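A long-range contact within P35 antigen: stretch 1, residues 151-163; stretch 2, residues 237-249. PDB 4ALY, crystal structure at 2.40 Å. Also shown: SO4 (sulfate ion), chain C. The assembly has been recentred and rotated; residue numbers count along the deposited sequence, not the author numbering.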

# COMPACT_ATOMS: atom_id res chain seq x y z
N GLN A 151 -11.80 -12.80 -0.12
CA GLN A 151 -13.08 -13.52 -0.20
C GLN A 151 -14.27 -12.60 0.19
O GLN A 151 -15.41 -12.71 -0.35
CB GLN A 151 -13.09 -14.79 0.67
CG GLN A 151 -12.11 -15.88 0.20
CD GLN A 151 -12.38 -16.36 -1.25
OE1 GLN A 151 -11.67 -15.96 -2.27
NE2 GLN A 151 -13.43 -17.22 -1.37
N ILE A 152 -14.01 -11.68 1.11
CA ILE A 152 -15.00 -10.75 1.53
C ILE A 152 -15.21 -9.69 0.43
O ILE A 152 -16.34 -9.32 0.11
CB ILE A 152 -14.49 -10.14 2.83
CG1 ILE A 152 -14.41 -11.24 3.94
CG2 ILE A 152 -15.24 -8.88 3.23
CD1 ILE A 152 -13.68 -10.71 5.15
N LEU A 153 -14.12 -9.18 -0.13
CA LEU A 153 -14.17 -8.11 -1.10
C LEU A 153 -14.73 -8.63 -2.42
O LEU A 153 -15.27 -7.87 -3.18
CB LEU A 153 -12.80 -7.48 -1.32
CG LEU A 153 -12.20 -6.61 -0.20
CD1 LEU A 153 -10.84 -6.03 -0.61
CD2 LEU A 153 -13.13 -5.54 0.36
N SER A 154 -14.62 -9.93 -2.68
CA SER A 154 -15.17 -10.53 -3.86
C SER A 154 -16.68 -10.52 -3.75
O SER A 154 -17.38 -10.58 -4.78
CB SER A 154 -14.79 -12.00 -3.91
OG SER A 154 -13.51 -12.18 -4.45
N LYS A 155 -17.21 -10.47 -2.54
CA LYS A 155 -18.66 -10.49 -2.42
C LYS A 155 -19.17 -9.14 -2.92
O LYS A 155 -20.17 -9.10 -3.63
CB LYS A 155 -19.12 -10.79 -1.01
CG LYS A 155 -18.89 -12.24 -0.61
CD LYS A 155 -19.70 -12.56 0.63
CE LYS A 155 -20.09 -14.02 0.64
NZ LYS A 155 -20.45 -14.37 2.03
N LEU A 156 -18.43 -8.05 -2.61
CA LEU A 156 -18.74 -6.71 -3.08
C LEU A 156 -18.42 -6.52 -4.56
O LEU A 156 -19.16 -5.88 -5.28
CB LEU A 156 -17.94 -5.68 -2.30
CG LEU A 156 -18.31 -5.39 -0.87
CD1 LEU A 156 -17.26 -4.51 -0.16
CD2 LEU A 156 -19.75 -4.80 -0.80
N SER A 157 -17.29 -7.03 -5.01
CA SER A 157 -16.89 -6.82 -6.39
C SER A 157 -17.88 -7.51 -7.39
O SER A 157 -18.05 -7.10 -8.55
CB SER A 157 -15.45 -7.28 -6.58
OG SER A 157 -14.96 -7.02 -7.91
N GLN A 158 -18.57 -8.56 -6.92
CA GLN A 158 -19.65 -9.19 -7.70
C GLN A 158 -20.86 -8.25 -8.00
O GLN A 158 -21.79 -8.59 -8.77
CB GLN A 158 -20.09 -10.48 -6.97
CG GLN A 158 -19.06 -11.60 -7.10
CD GLN A 158 -19.47 -12.90 -6.44
OE1 GLN A 158 -19.43 -13.05 -5.22
NE2 GLN A 158 -19.82 -13.87 -7.25
N ASP A 159 -20.85 -7.07 -7.40
CA ASP A 159 -21.89 -6.11 -7.61
C ASP A 159 -21.23 -4.87 -8.18
O ASP A 159 -20.43 -4.23 -7.49
CB ASP A 159 -22.60 -5.81 -6.27
CG ASP A 159 -23.85 -4.89 -6.42
OD1 ASP A 159 -23.91 -4.01 -7.27
OD2 ASP A 159 -24.77 -5.01 -5.61
N SER A 160 -21.59 -4.53 -9.41
CA SER A 160 -20.98 -3.41 -10.14
C SER A 160 -21.19 -2.10 -9.49
O SER A 160 -20.40 -1.21 -9.76
CB SER A 160 -21.59 -3.21 -11.55
OG SER A 160 -22.11 -4.42 -12.03
N ASN A 161 -22.27 -1.91 -8.69
CA ASN A 161 -22.30 -0.65 -7.90
C ASN A 161 -21.30 -0.59 -6.81
O ASN A 161 -20.96 0.51 -6.35
CB ASN A 161 -23.62 -0.39 -7.23
CG ASN A 161 -24.66 -0.26 -8.20
OD1 ASN A 161 -25.35 -1.25 -8.52
ND2 ASN A 161 -24.65 0.90 -8.87
N TYR A 162 -20.83 -1.75 -6.34
CA TYR A 162 -19.85 -1.70 -5.22
C TYR A 162 -18.41 -1.98 -5.65
O TYR A 162 -17.51 -1.87 -4.87
CB TYR A 162 -20.29 -2.66 -4.14
CG TYR A 162 -21.69 -2.39 -3.69
CD1 TYR A 162 -22.16 -1.07 -3.54
CD2 TYR A 162 -22.55 -3.43 -3.45
CE1 TYR A 162 -23.44 -0.83 -3.11
CE2 TYR A 162 -23.85 -3.20 -3.06
CZ TYR A 162 -24.27 -1.91 -2.88
OH TYR A 162 -25.55 -1.69 -2.42
N ARG A 163 -18.21 -2.32 -6.91
CA ARG A 163 -16.87 -2.71 -7.38
C ARG A 163 -15.89 -1.53 -7.35
O ARG A 163 -14.69 -1.72 -7.07
CB ARG A 163 -16.95 -3.30 -8.78
CG ARG A 163 -15.63 -3.54 -9.47
CD ARG A 163 -15.78 -4.47 -10.65
NE ARG A 163 -16.72 -5.56 -10.42
CZ ARG A 163 -17.47 -6.10 -11.41
NH1 ARG A 163 -17.36 -5.65 -12.64
NH2 ARG A 163 -18.31 -7.07 -11.20
N LEU A 237 -23.36 -9.12 7.52
CA LEU A 237 -22.30 -8.80 6.63
C LEU A 237 -22.12 -9.90 5.58
O LEU A 237 -21.77 -9.64 4.44
CB LEU A 237 -21.03 -8.50 7.40
CG LEU A 237 -20.91 -7.00 7.77
CD1 LEU A 237 -22.20 -6.26 8.11
CD2 LEU A 237 -19.87 -6.79 8.86
N GLN A 238 -22.38 -11.12 5.94
CA GLN A 238 -22.15 -12.18 5.03
C GLN A 238 -23.29 -12.35 4.01
O GLN A 238 -23.06 -12.83 2.93
CB GLN A 238 -21.89 -13.48 5.80
CG GLN A 238 -20.74 -13.43 6.81
CD GLN A 238 -20.77 -14.57 7.86
OE1 GLN A 238 -21.55 -15.54 7.76
NE2 GLN A 238 -19.93 -14.45 8.88
N THR A 239 -24.51 -11.99 4.36
CA THR A 239 -25.69 -12.27 3.49
C THR A 239 -26.30 -11.00 2.86
O THR A 239 -27.26 -11.06 2.14
CB THR A 239 -26.79 -13.00 4.30
OG1 THR A 239 -27.10 -12.20 5.45
CG2 THR A 239 -26.32 -14.38 4.80
N ASP A 240 -25.76 -9.83 3.18
CA ASP A 240 -26.34 -8.59 2.71
C ASP A 240 -25.24 -7.72 2.20
O ASP A 240 -24.64 -6.99 2.97
CB ASP A 240 -27.16 -7.87 3.81
CG ASP A 240 -27.88 -6.63 3.28
OD1 ASP A 240 -27.29 -5.81 2.56
OD2 ASP A 240 -29.06 -6.44 3.58
N VAL A 241 -25.03 -7.73 0.89
CA VAL A 241 -23.93 -7.00 0.30
C VAL A 241 -24.02 -5.47 0.47
O VAL A 241 -22.99 -4.82 0.59
CB VAL A 241 -23.70 -7.47 -1.15
CG1 VAL A 241 -24.92 -7.23 -2.03
CG2 VAL A 241 -22.45 -6.81 -1.72
N SER A 242 -25.22 -4.89 0.56
CA SER A 242 -25.33 -3.44 0.85
C SER A 242 -24.78 -3.12 2.19
O SER A 242 -24.15 -2.07 2.34
CB SER A 242 -26.77 -2.93 0.79
OG SER A 242 -27.11 -2.67 -0.58
N LYS A 243 -25.05 -3.95 3.20
CA LYS A 243 -24.59 -3.64 4.56
C LYS A 243 -23.08 -3.85 4.48
O LYS A 243 -22.35 -3.03 4.98
CB LYS A 243 -25.20 -4.58 5.61
CG LYS A 243 -26.71 -4.55 5.69
CD LYS A 243 -27.19 -4.80 7.11
CE LYS A 243 -28.55 -4.15 7.40
NZ LYS A 243 -29.64 -5.14 7.16
N LEU A 244 -22.63 -4.87 3.72
CA LEU A 244 -21.21 -5.13 3.59
C LEU A 244 -20.58 -3.88 2.99
O LEU A 244 -19.59 -3.36 3.54
CB LEU A 244 -20.90 -6.42 2.82
CG LEU A 244 -19.39 -6.67 2.66
CD1 LEU A 244 -18.67 -6.66 4.04
CD2 LEU A 244 -19.02 -7.91 1.82
N ASN A 245 -21.16 -3.38 1.89
CA ASN A 245 -20.71 -2.12 1.31
C ASN A 245 -20.62 -0.95 2.32
O ASN A 245 -19.62 -0.23 2.35
CB ASN A 245 -21.59 -1.72 0.12
CG ASN A 245 -21.14 -0.41 -0.49
OD1 ASN A 245 -20.06 -0.35 -1.07
ND2 ASN A 245 -21.95 0.65 -0.33
N ASP A 246 -21.62 -0.76 3.17
CA ASP A 246 -21.53 0.31 4.17
C ASP A 246 -20.42 0.14 5.14
O ASP A 246 -19.81 1.12 5.56
CB ASP A 246 -22.82 0.48 4.97
CG ASP A 246 -23.98 0.90 4.09
OD1 ASP A 246 -23.73 1.61 3.05
OD2 ASP A 246 -25.11 0.48 4.42
N THR A 247 -20.14 -1.09 5.53
CA THR A 247 -19.04 -1.23 6.44
C THR A 247 -17.66 -0.99 5.87
O THR A 247 -16.85 -0.34 6.52
CB THR A 247 -19.17 -2.38 7.43
OG1 THR A 247 -17.92 -3.07 7.55
CG2 THR A 247 -20.27 -3.25 7.10
N LEU A 248 -17.43 -1.39 4.63
CA LEU A 248 -16.21 -0.98 3.93
C LEU A 248 -16.04 0.56 3.83
O LEU A 248 -14.93 1.08 4.09
CB LEU A 248 -16.17 -1.64 2.53
CG LEU A 248 -14.86 -1.38 1.68
CD1 LEU A 248 -13.60 -1.77 2.50
CD2 LEU A 248 -14.87 -1.96 0.27
N ARG A 249 -17.11 1.26 3.43
CA ARG A 249 -17.23 2.73 3.35
C ARG A 249 -16.91 3.41 4.67
O ARG A 249 -16.24 4.42 4.70
CB ARG A 249 -18.69 3.07 3.03
CG ARG A 249 -19.04 4.32 2.21
CD ARG A 249 -18.03 5.43 2.26
NE ARG A 249 -17.15 5.64 1.07
CZ ARG A 249 -17.45 5.42 -0.21
NH1 ARG A 249 -18.61 4.96 -0.56
NH2 ARG A 249 -16.57 5.69 -1.14
S SO4 C . -21.20 4.35 -1.59
O1 SO4 C . -20.01 4.32 -2.44
O2 SO4 C . -21.70 5.69 -1.82
O3 SO4 C . -20.97 4.17 -0.13
O4 SO4 C . -22.09 3.25 -2.08
O HOH W 1 -17.57 -2.11 -2.04

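Two stretches far apart in sequence meet here mainly through two helices. Helix 151-157 and helix 241-249 cross at -116°, and their axes approach to 9.7 Å. The contact buries 585 Å², summed over both sides.

I152 lies beside L244. I152 CG2 is 4.1 Å from L244 CD2, a loose apolar contact. The L153 CA-to-CB bond points sideways, but the end of the side chain comes nearer, and L153 CD2 lies 4.0 Å from L248 CD2, further along the second helix. S154 points away and takes no part.

K155 points toward stretch 2. The extended side chain lets K155 NZ donate a hydrogen bond to Q238 O at 3.2 Å. The ammonium thus finds an acceptor near the end of helix 237-239. Nearer the backbone, K155 CB packs 4.0 Å from L244 CD2.

L156 is the knob of the interface. Its side chain fills a hole formed by V241, L244, N245 and L248. L156 CD2 reaches V241 CG2 at 3.5 Å, while L156 CD1 reaches L248 CD2 at 3.5 Å. The two methyls therefore extend to different parts of the hole. L156 CG lies 3.8 Å from L244 CD2.

After the helix, D159 accepts from the backbone of N161, D159 OD1 to N161 N being 3.0 Å. This bond lies within the turn that leads to Y162.

Y162 points toward stretch 2 and lays one ring face against N245. N245 CB sits 3.7 Å from the centroid of the Y162 ring, 9° off the ring normal, a CH-pi contact. Y162 CD2 also touches V241 CG2 at 3.8 Å. At the ring edge, Y162 OH and S242 OG share a short hydrogen bond of 2.6 Å; either could donate. Water 1 adds a bridge, donating to Y162 O at 2.8 Å and N245 OD1 at 3.2 Å.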